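Local coordinates for putative amidohydrolase (Unidentified, PDB 3FEQ), which is a zinc-containing member of the amidohydrolase superfamily, probably a prolidase that hydrolyses dipeptides with a C-terminal proline, at residues C[258-263]-C[308-313]; C[252-257]-C[301-306]; C[334-339]-C[350-355]. One frame throughout, in Å; residues are numbered along the deposited sequence. Where two conformers were deposited one is given.

Interaction 1 (C[258-263]-C[308-313])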
loop_
_atom_site.group_PDB
_atom_site.type_symbol
_atom_site.label_atom_id
_atom_site.label_comp_id
_atom_site.label_asym_id
_atom_site.label_seq_id
_atom_site.Cartn_x
_atom_site.Cartn_y
_atom_site.Cartn_z
ATOM N N ALA C 258 -8.612 -41.000 -27.570
ATOM C CA ALA C 258 -9.037 -39.764 -28.206
ATOM C C ALA C 258 -8.004 -38.671 -28.018
ATOM O O ALA C 258 -7.611 -37.990 -28.974
ATOM C CB ALA C 258 -10.355 -39.313 -27.651
ATOM N N ALA C 259 -7.582 -38.497 -26.770
ATOM C CA ALA C 259 -6.614 -37.463 -26.426
ATOM C C ALA C 259 -5.249 -37.821 -26.996
ATOM O O ALA C 259 -4.547 -36.967 -27.546
ATOM C CB ALA C 259 -6.534 -37.296 -24.928
ATOM N N ALA C 260 -4.898 -39.099 -26.890
ATOM C CA ALA C 260 -3.643 -39.587 -27.431
ATOM C C ALA C 260 -3.522 -39.266 -28.915
ATOM O O ALA C 260 -2.510 -38.729 -29.360
ATOM C CB ALA C 260 -3.519 -41.070 -27.195
ATOM N N LYS C 261 -4.581 -39.556 -29.664
ATOM C CA LYS C 261 -4.606 -39.309 -31.098
ATOM C C LYS C 261 -4.412 -37.820 -31.365
ATOM O O LYS C 261 -3.621 -37.442 -32.222
ATOM C CB LYS C 261 -5.939 -39.788 -31.681
ATOM C CG LYS C 261 -5.880 -40.603 -32.994
ATOM C CD LYS C 261 -7.269 -40.640 -33.683
ATOM C CE LYS C 261 -7.626 -41.949 -34.389
ATOM N NZ LYS C 261 -7.553 -41.855 -35.871
ATOM N N LEU C 262 -5.089 -36.982 -30.580
ATOM C CA LEU C 262 -4.937 -35.523 -30.670
ATOM C C LEU C 262 -3.524 -35.062 -30.350
ATOM O O LEU C 262 -3.008 -34.144 -30.977
ATOM C CB LEU C 262 -5.912 -34.827 -29.732
ATOM C CG LEU C 262 -6.008 -33.308 -29.821
ATOM C CD1 LEU C 262 -6.626 -32.892 -31.147
ATOM C CD2 LEU C 262 -6.845 -32.810 -28.665
ATOM N N MET C 263 -2.907 -35.709 -29.369
ATOM C CA MET C 263 -1.524 -35.445 -29.012
ATOM C C MET C 263 -0.558 -35.765 -30.145
ATOM O O MET C 263 0.320 -34.962 -30.461
ATOM C CB MET C 263 -1.143 -36.229 -27.757
ATOM C CG MET C 263 -0.827 -35.346 -26.572
ATOM S SD MET C 263 -0.468 -36.262 -25.072
ATOM C CE MET C 263 -1.882 -37.344 -25.066
ATOM N N LEU C 308 0.761 -46.310 -21.162
ATOM C CA LEU C 308 1.954 -46.494 -21.967
ATOM C C LEU C 308 1.600 -47.093 -23.318
ATOM O O LEU C 308 2.011 -46.582 -24.362
ATOM C CB LEU C 308 2.937 -47.395 -21.225
ATOM C CG LEU C 308 4.111 -46.709 -20.523
ATOM C CD1 LEU C 308 3.748 -45.385 -19.844
ATOM C CD2 LEU C 308 4.761 -47.668 -19.539
ATOM N N GLU C 309 0.788 -48.146 -23.287
ATOM C CA GLU C 309 0.376 -48.830 -24.500
ATOM C C GLU C 309 -0.446 -47.940 -25.401
ATOM O O GLU C 309 -0.231 -47.914 -26.612
ATOM C CB GLU C 309 -0.406 -50.088 -24.169
ATOM C CG GLU C 309 0.483 -51.284 -23.918
ATOM C CD GLU C 309 -0.206 -52.356 -23.108
ATOM O OE1 GLU C 309 -1.390 -52.645 -23.389
ATOM O OE2 GLU C 309 0.437 -52.914 -22.196
ATOM N N ILE C 310 -1.371 -47.197 -24.804
ATOM C CA ILE C 310 -2.178 -46.236 -25.539
ATOM C C ILE C 310 -1.307 -45.224 -26.267
ATOM O O ILE C 310 -1.493 -44.986 -27.465
ATOM C CB ILE C 310 -3.124 -45.491 -24.607
ATOM C CG1 ILE C 310 -3.851 -46.492 -23.694
ATOM C CG2 ILE C 310 -4.055 -44.590 -25.417
ATOM C CD1 ILE C 310 -4.961 -45.898 -22.880
ATOM N N TYR C 311 -0.330 -44.672 -25.548
ATOM C CA TYR C 311 0.613 -43.719 -26.124
ATOM C C TYR C 311 1.427 -44.299 -27.285
ATOM O O TYR C 311 1.629 -43.629 -28.304
ATOM C CB TYR C 311 1.549 -43.177 -25.045
ATOM C CG TYR C 311 0.886 -42.215 -24.090
ATOM C CD1 TYR C 311 0.097 -41.168 -24.560
ATOM C CD2 TYR C 311 1.070 -42.331 -22.718
ATOM C CE1 TYR C 311 -0.514 -40.286 -23.681
ATOM C CE2 TYR C 311 0.460 -41.457 -21.836
ATOM C CZ TYR C 311 -0.323 -40.437 -22.323
ATOM O OH TYR C 311 -0.938 -39.579 -21.449
ATOM N N ALA C 312 1.905 -45.529 -27.113
ATOM C CA ALA C 312 2.615 -46.236 -28.166
ATOM C C ALA C 312 1.718 -46.419 -29.380
ATOM O O ALA C 312 2.124 -46.161 -30.513
ATOM C CB ALA C 312 3.081 -47.574 -27.663
ATOM N N ASN C 313 0.487 -46.844 -29.129
ATOM C CA ASN C 313 -0.465 -47.114 -30.193
ATOM C C ASN C 313 -0.797 -45.902 -31.030
ATOM O O ASN C 313 -0.802 -45.981 -32.251
ATOM C CB ASN C 313 -1.745 -47.697 -29.626
ATOM C CG ASN C 313 -1.563 -49.105 -29.143
ATOM O OD1 ASN C 313 -0.612 -49.785 -29.529
ATOM N ND2 ASN C 313 -2.456 -49.549 -28.271
#
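Met263 and Tyr311 make the tighter half of this contact between two helices. The thioether chain of Met263 bends at its last torsion (chi3 -50°). This turns the terminal methyl to the edge of the tyrosine ring, near the ring plane, with Met263 CE 3.5 Å from Tyr311 CE1. The sulfur lies farther off, 5.4 Å from Met263 SD to the ring centroid, in an oblique Met-aromatic contact. CG of Tyr311 is anti to the carbonyl carbon (chi1 -72°), and the ring end comes nearer to helix 257-266 than its base does. The other half is looser. Ala260 points at helix 302-314, and its CB meets Ile310 CG2 at 4.0 Å. Ile310 is partly exposed, and on its side Lys261 and Asn313 reach solvent. The short axes pass 9.2 Å apart at -42°, and the Ala260 methyl is what helix 257-266 turns toward Ile310. The Tyr311 hydroxyl is hydrogen-bonded to the carbonyl oxygen of Gly252, on a zinc-bearing barrel strand. Ile238 of helix 235-243 and Val270 of strand 269-271 pack on both Met263 and Tyr311.

Interaction 2 (C[252-257]-C[301-306])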
loop_
_atom_site.group_PDB
_atom_site.type_symbol
_atom_site.label_atom_id
_atom_site.label_comp_id
_atom_site.label_asym_id
_atom_site.label_seq_id
_atom_site.Cartn_x
_atom_site.Cartn_y
_atom_site.Cartn_z
ATOM N N GLY C 252 0.035 -37.911 -17.206
ATOM C CA GLY C 252 -0.897 -38.271 -18.272
ATOM C C GLY C 252 -1.492 -39.650 -18.079
ATOM O O GLY C 252 -1.893 -40.297 -19.045
ATOM N N ASN C 253 -1.589 -40.073 -16.819
ATOM C CA ASN C 253 -1.932 -41.446 -16.464
ATOM C C ASN C 253 -3.319 -41.868 -16.910
ATOM O O ASN C 253 -3.589 -43.062 -17.029
ATOM C CB ASN C 253 -1.828 -41.646 -14.958
ATOM C CG ASN C 253 -0.422 -41.468 -14.445
ATOM O OD1 ASN C 253 0.298 -40.558 -14.860
ATOM N ND2 ASN C 253 -0.021 -42.332 -13.519
ATOM N N LEU C 254 -4.203 -40.897 -17.131
ATOM C CA LEU C 254 -5.595 -41.201 -17.426
ATOM C C LEU C 254 -6.041 -40.730 -18.816
ATOM O O LEU C 254 -7.138 -40.186 -18.965
ATOM C CB LEU C 254 -6.515 -40.642 -16.329
ATOM C CG LEU C 254 -6.274 -41.108 -14.879
ATOM C CD1 LEU C 254 -7.385 -40.686 -13.937
ATOM C CD2 LEU C 254 -6.072 -42.608 -14.765
ATOM N N VAL C 255 -5.209 -40.959 -19.832
ATOM C CA VAL C 255 -5.605 -40.687 -21.221
ATOM C C VAL C 255 -6.676 -41.639 -21.710
ATOM O O VAL C 255 -6.748 -42.782 -21.255
ATOM C CB VAL C 255 -4.444 -40.884 -22.193
ATOM C CG1 VAL C 255 -3.974 -39.555 -22.766
ATOM C CG2 VAL C 255 -3.337 -41.679 -21.532
ATOM N N ASP C 256 -7.479 -41.166 -22.663
ATOM C CA ASP C 256 -8.189 -42.036 -23.602
ATOM C C ASP C 256 -7.483 -41.941 -24.946
ATOM O O ASP C 256 -6.698 -41.011 -25.167
ATOM C CB ASP C 256 -9.651 -41.594 -23.744
ATOM C CG ASP C 256 -9.808 -40.074 -23.763
ATOM O OD1 ASP C 256 -9.163 -39.409 -24.603
ATOM O OD2 ASP C 256 -10.587 -39.544 -22.941
ATOM N N GLU C 257 -7.773 -42.870 -25.857
ATOM C CA GLU C 257 -7.106 -42.852 -27.155
ATOM C C GLU C 257 -7.537 -41.657 -27.989
ATOM O O GLU C 257 -6.863 -41.293 -28.949
ATOM C CB GLU C 257 -7.256 -44.171 -27.925
ATOM C CG GLU C 257 -8.675 -44.594 -28.207
ATOM C CD GLU C 257 -9.220 -45.517 -27.135
ATOM O OE1 GLU C 257 -9.548 -45.028 -26.028
ATOM O OE2 GLU C 257 -9.319 -46.734 -27.400
ATOM N N GLN C 301 -2.029 -45.070 -10.495
ATOM C CA GLN C 301 -1.017 -46.071 -10.822
ATOM C C GLN C 301 -1.619 -47.244 -11.577
ATOM O O GLN C 301 -0.911 -47.950 -12.295
ATOM C CB GLN C 301 -0.340 -46.572 -9.553
ATOM C CG GLN C 301 -1.307 -46.825 -8.415
ATOM C CD GLN C 301 -0.818 -47.884 -7.462
ATOM O OE1 GLN C 301 -1.590 -48.419 -6.669
ATOM N NE2 GLN C 301 0.473 -48.200 -7.534
ATOM N N GLN C 302 -2.923 -47.455 -11.376
ATOM C CA GLN C 302 -3.682 -48.500 -12.064
ATOM C C GLN C 302 -3.504 -48.347 -13.561
ATOM O O GLN C 302 -2.782 -49.123 -14.199
ATOM C CB GLN C 302 -5.179 -48.398 -11.729
ATOM C CG GLN C 302 -5.501 -48.173 -10.258
ATOM C CD GLN C 302 -5.039 -49.312 -9.382
ATOM O OE1 GLN C 302 -5.609 -50.400 -9.417
ATOM N NE2 GLN C 302 -3.996 -49.072 -8.597
ATOM N N LYS C 303 -4.125 -47.298 -14.095
ATOM C CA LYS C 303 -4.090 -47.008 -15.522
ATOM C C LYS C 303 -2.702 -46.602 -16.010
ATOM O O LYS C 303 -2.491 -46.419 -17.210
ATOM C CB LYS C 303 -5.108 -45.917 -15.859
ATOM C CG LYS C 303 -6.345 -46.420 -16.576
ATOM C CD LYS C 303 -7.406 -46.930 -15.615
ATOM C CE LYS C 303 -8.554 -47.574 -16.381
ATOM N NZ LYS C 303 -9.714 -47.869 -15.504
ATOM N N GLY C 304 -1.760 -46.477 -15.081
ATOM C CA GLY C 304 -0.421 -46.003 -15.409
ATOM C C GLY C 304 0.264 -46.847 -16.468
ATOM O O GLY C 304 0.583 -46.361 -17.559
ATOM N N ARG C 305 0.469 -48.119 -16.143
ATOM C CA ARG C 305 1.094 -49.074 -17.053
ATOM C C ARG C 305 0.302 -49.147 -18.362
ATOM O O ARG C 305 0.865 -49.079 -19.457
ATOM C CB ARG C 305 1.168 -50.453 -16.382
ATOM C CG ARG C 305 2.332 -51.311 -16.836
ATOM C CD ARG C 305 2.541 -52.539 -15.951
ATOM N NE ARG C 305 3.474 -52.292 -14.849
ATOM C CZ ARG C 305 4.802 -52.369 -14.947
ATOM N NH1 ARG C 305 5.567 -52.122 -13.885
ATOM N NH2 ARG C 305 5.368 -52.677 -16.108
ATOM N N GLU C 306 -1.018 -49.228 -18.232
ATOM C CA GLU C 306 -1.929 -49.291 -19.372
ATOM C C GLU C 306 -1.740 -48.139 -20.365
ATOM O O GLU C 306 -1.756 -48.350 -21.580
ATOM C CB GLU C 306 -3.376 -49.322 -18.867
ATOM C CG GLU C 306 -4.382 -49.911 -19.842
ATOM C CD GLU C 306 -5.826 -49.736 -19.385
ATOM O OE1 GLU C 306 -6.637 -49.235 -20.190
ATOM O OE2 GLU C 306 -6.155 -50.100 -18.238
#
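Leu254 and Lys303 meet through their aliphatic parts, with Leu254 CD2 3.6 Å from Lys303 CB. The two side chains cross at about a right angle. CG of Leu254 is anti to its carbonyl carbon (chi1 -58°), and the branch end lies closer to the helix than the base does. Lys303 starts toward the strand, then bends at chi2 (85°), which carries its amine away from it. The same CB also lies against the backbone, 3.4 Å from Asn253 O. Leu254 and Asn253 sit at the end of barrel strand 248-254, just after the zinc ligand His251. In the TIM-barrel fold of the amidohydrolase family, this C-terminal rim of the strands carries the metal centre. The chain leaves the strand through a type I turn from Gly252 to Val255. Asp256 then caps the following helix, with OD1 bonded to Ala259 N. Asn253 lies by Gly304 of helix 302-314. Its ND2 passes 4.1 Å from Gly304 CA, where no side chain stands in the way. That nitrogen is hydrogen-bonded to the backbone oxygen of Val300, at the end of helix 297-300. Leu274 and Tyr277 of helix 274-282 pack against the same asparagine.

Interaction 3 (C[334-339]-C[350-355])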
loop_
_atom_site.group_PDB
_atom_site.type_symbol
_atom_site.label_atom_id
_atom_site.label_comp_id
_atom_site.label_asym_id
_atom_site.label_seq_id
_atom_site.Cartn_x
_atom_site.Cartn_y
_atom_site.Cartn_z
ATOM N N GLY C 334 14.710 -47.134 -11.449
ATOM C CA GLY C 334 13.667 -48.141 -11.568
ATOM C C GLY C 334 12.664 -47.876 -12.668
ATOM O O GLY C 334 12.037 -48.809 -13.166
ATOM N N GLU C 335 12.518 -46.611 -13.060
ATOM C CA GLU C 335 11.589 -46.237 -14.125
ATOM C C GLU C 335 11.949 -46.888 -15.470
ATOM O O GLU C 335 11.073 -47.175 -16.278
ATOM C CB GLU C 335 11.466 -44.708 -14.232
ATOM C CG GLU C 335 10.634 -44.181 -15.414
ATOM C CD GLU C 335 9.130 -44.182 -15.167
ATOM O OE1 GLU C 335 8.367 -44.189 -16.160
ATOM O OE2 GLU C 335 8.706 -44.171 -13.994
ATOM N N PHE C 336 13.233 -47.167 -15.674
ATOM C CA PHE C 336 13.683 -47.961 -16.810
ATOM C C PHE C 336 13.024 -49.338 -16.860
ATOM O O PHE C 336 12.509 -49.744 -17.904
ATOM C CB PHE C 336 15.198 -48.136 -16.774
ATOM C CG PHE C 336 15.957 -46.977 -17.347
ATOM C CD1 PHE C 336 15.800 -46.610 -18.680
ATOM C CD2 PHE C 336 16.842 -46.262 -16.564
ATOM C CE1 PHE C 336 16.512 -45.525 -19.212
ATOM C CE2 PHE C 336 17.554 -45.190 -17.092
ATOM C CZ PHE C 336 17.399 -44.831 -18.418
ATOM N N ARG C 337 13.036 -50.060 -15.741
ATOM C CA ARG C 337 12.461 -51.403 -15.729
ATOM C C ARG C 337 10.952 -51.401 -15.966
ATOM O O ARG C 337 10.445 -52.185 -16.760
ATOM C CB ARG C 337 12.814 -52.163 -14.450
ATOM C CG ARG C 337 12.881 -53.686 -14.637
ATOM C CD ARG C 337 14.148 -54.294 -14.041
ATOM N NE ARG C 337 13.884 -54.832 -12.716
ATOM C CZ ARG C 337 13.924 -54.127 -11.585
ATOM N NH1 ARG C 337 14.261 -52.841 -11.598
ATOM N NH2 ARG C 337 13.638 -54.719 -10.431
ATOM N N ILE C 338 10.254 -50.480 -15.312
ATOM C CA ILE C 338 8.814 -50.325 -15.482
ATOM C C ILE C 338 8.459 -50.111 -16.945
ATOM O O ILE C 338 7.533 -50.728 -17.475
ATOM C CB ILE C 338 8.288 -49.160 -14.634
ATOM C CG1 ILE C 338 8.570 -49.440 -13.163
ATOM C CG2 ILE C 338 6.807 -48.966 -14.833
ATOM C CD1 ILE C 338 8.383 -48.247 -12.270
ATOM N N ARG C 339 9.232 -49.271 -17.610
ATOM C CA ARG C 339 8.964 -48.975 -19.002
ATOM C C ARG C 339 9.387 -50.101 -19.938
ATOM O O ARG C 339 8.738 -50.342 -20.957
ATOM C CB ARG C 339 9.627 -47.667 -19.396
ATOM C CG ARG C 339 9.036 -46.507 -18.685
ATOM C CD ARG C 339 9.281 -45.278 -19.459
ATOM N NE ARG C 339 8.900 -44.104 -18.703
ATOM C CZ ARG C 339 8.581 -42.951 -19.264
ATOM N NH1 ARG C 339 8.567 -42.836 -20.584
ATOM N NH2 ARG C 339 8.281 -41.914 -18.506
ATOM N N ARG C 350 15.357 -45.303 -25.207
ATOM C CA ARG C 350 15.138 -44.180 -26.118
ATOM C C ARG C 350 14.511 -43.005 -25.391
ATOM O O ARG C 350 14.775 -41.844 -25.723
ATOM C CB ARG C 350 14.251 -44.577 -27.303
ATOM C CG ARG C 350 15.003 -45.096 -28.515
ATOM C CD ARG C 350 14.220 -44.828 -29.799
ATOM N NE ARG C 350 14.761 -45.573 -30.940
ATOM C CZ ARG C 350 14.347 -46.781 -31.327
ATOM N NH1 ARG C 350 13.363 -47.396 -30.677
ATOM N NH2 ARG C 350 14.909 -47.376 -32.377
ATOM N N SER C 351 13.689 -43.322 -24.395
ATOM C CA SER C 351 12.932 -42.310 -23.674
ATOM C C SER C 351 13.850 -41.380 -22.898
ATOM O O SER C 351 13.561 -40.190 -22.761
ATOM C CB SER C 351 11.926 -42.965 -22.732
ATOM O OG SER C 351 10.781 -43.386 -23.453
ATOM N N ALA C 352 14.962 -41.932 -22.422
ATOM C CA ALA C 352 15.925 -41.200 -21.612
ATOM C C ALA C 352 17.067 -40.633 -22.437
ATOM O O ALA C 352 18.001 -40.059 -21.884
ATOM C CB ALA C 352 16.467 -42.091 -20.503
ATOM N N THR C 353 17.008 -40.800 -23.755
ATOM C CA THR C 353 18.101 -40.364 -24.610
ATOM C C THR C 353 17.588 -39.581 -25.798
ATOM O O THR C 353 17.494 -38.351 -25.737
ATOM C CB THR C 353 18.952 -41.539 -25.115
ATOM O OG1 THR C 353 18.093 -42.535 -25.673
ATOM C CG2 THR C 353 19.779 -42.154 -23.986
ATOM N N THR C 354 17.259 -40.283 -26.876
ATOM C CA THR C 354 16.986 -39.615 -28.144
ATOM C C THR C 354 15.705 -38.808 -28.043
ATOM O O THR C 354 15.665 -37.652 -28.457
ATOM C CB THR C 354 16.934 -40.596 -29.343
ATOM O OG1 THR C 354 16.195 -41.765 -28.978
ATOM C CG2 THR C 354 18.344 -41.019 -29.762
ATOM N N VAL C 355 14.689 -39.395 -27.417
ATOM C CA VAL C 355 13.407 -38.717 -27.236
ATOM C C VAL C 355 13.511 -37.559 -26.264
ATOM O O VAL C 355 12.991 -36.474 -26.515
ATOM C CB VAL C 355 12.327 -39.679 -26.743
ATOM C CG1 VAL C 355 10.984 -38.978 -26.704
ATOM C CG2 VAL C 355 12.264 -40.898 -27.651
#
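Phe336 and Ala352 form the apolar centre of this contact, in the closing part of the TIM barrel of the amidohydrolase family. Helix 335-340 here meets the chain where helix 345-351 gives way to helix 354-359. The methyl of Ala352 points at the far end of the ring. Phe336 CZ is 3.6 Å from Ala352 CB, and CE1 is at nearly the same distance. The methyl comes in obliquely. CG of Phe336 is anti to the carbonyl carbon (chi1 -83°), and the ring reaches across to Ala352 although its base does not point there.

One helical turn on, Arg339 extends from CG to NE and brings its guanidinium to Ser351. Arg339 NH1 stays 3.7 Å from Ser351 OG, too far for a bond. Ser351 was modelled in two conformers, so this approach is uncertain in detail. Its hydroxyl bonds to the carbonyl oxygen of Met318.

The next shell holds these groups in place. Phe61, on barrel strand 56-66, meets Phe336 edge to face, and Phe320 meets it with planes at about 40°. The backbone of Ala352 bonds to Ile62 and that of Ser351 to Phe320. These bonds tie this part to strand 56-66 and to Phe320, each a few residues before zinc ligands (His65 and His67; Asp323). Arg339 also has a weak bond from NH1 to Gly319 O. Glu335 fixes the guanidinium from within the same helix, and its own OE2 accepts from Val275 N. This buried charge pair probably helps keep both groups ionised. The salt bridge runs from Arg339 NE to Glu335 OE1 at 2.6 Å. It is fairly straight (163°), nearly in the guanidinium plane, and uses the anti lone pair of the carboxylate oxygen.

Interactions 1 and 2 share helix 302-314 and lie 10 Å apart between centres. The first half of the helix meets the end of strand 248-254, and the second half meets helix 257-266, which follows that strand. Val255, in the 252-257 segment, packs on Met263, with Val255 CG1 3.8 Å from Met263 CE. Interaction 1 is buried and apolar. Interaction 2 is partly buried, with an exposed lysine at its margin. Interaction 3, whose centre is about 17 Å from that of interaction 2, is the nearest to the chain centre and wholly buried. It joins different helices and has a salt bridge within one of its segments beside the aromatic packing. Helix 335-340 is the next helix after 302-314.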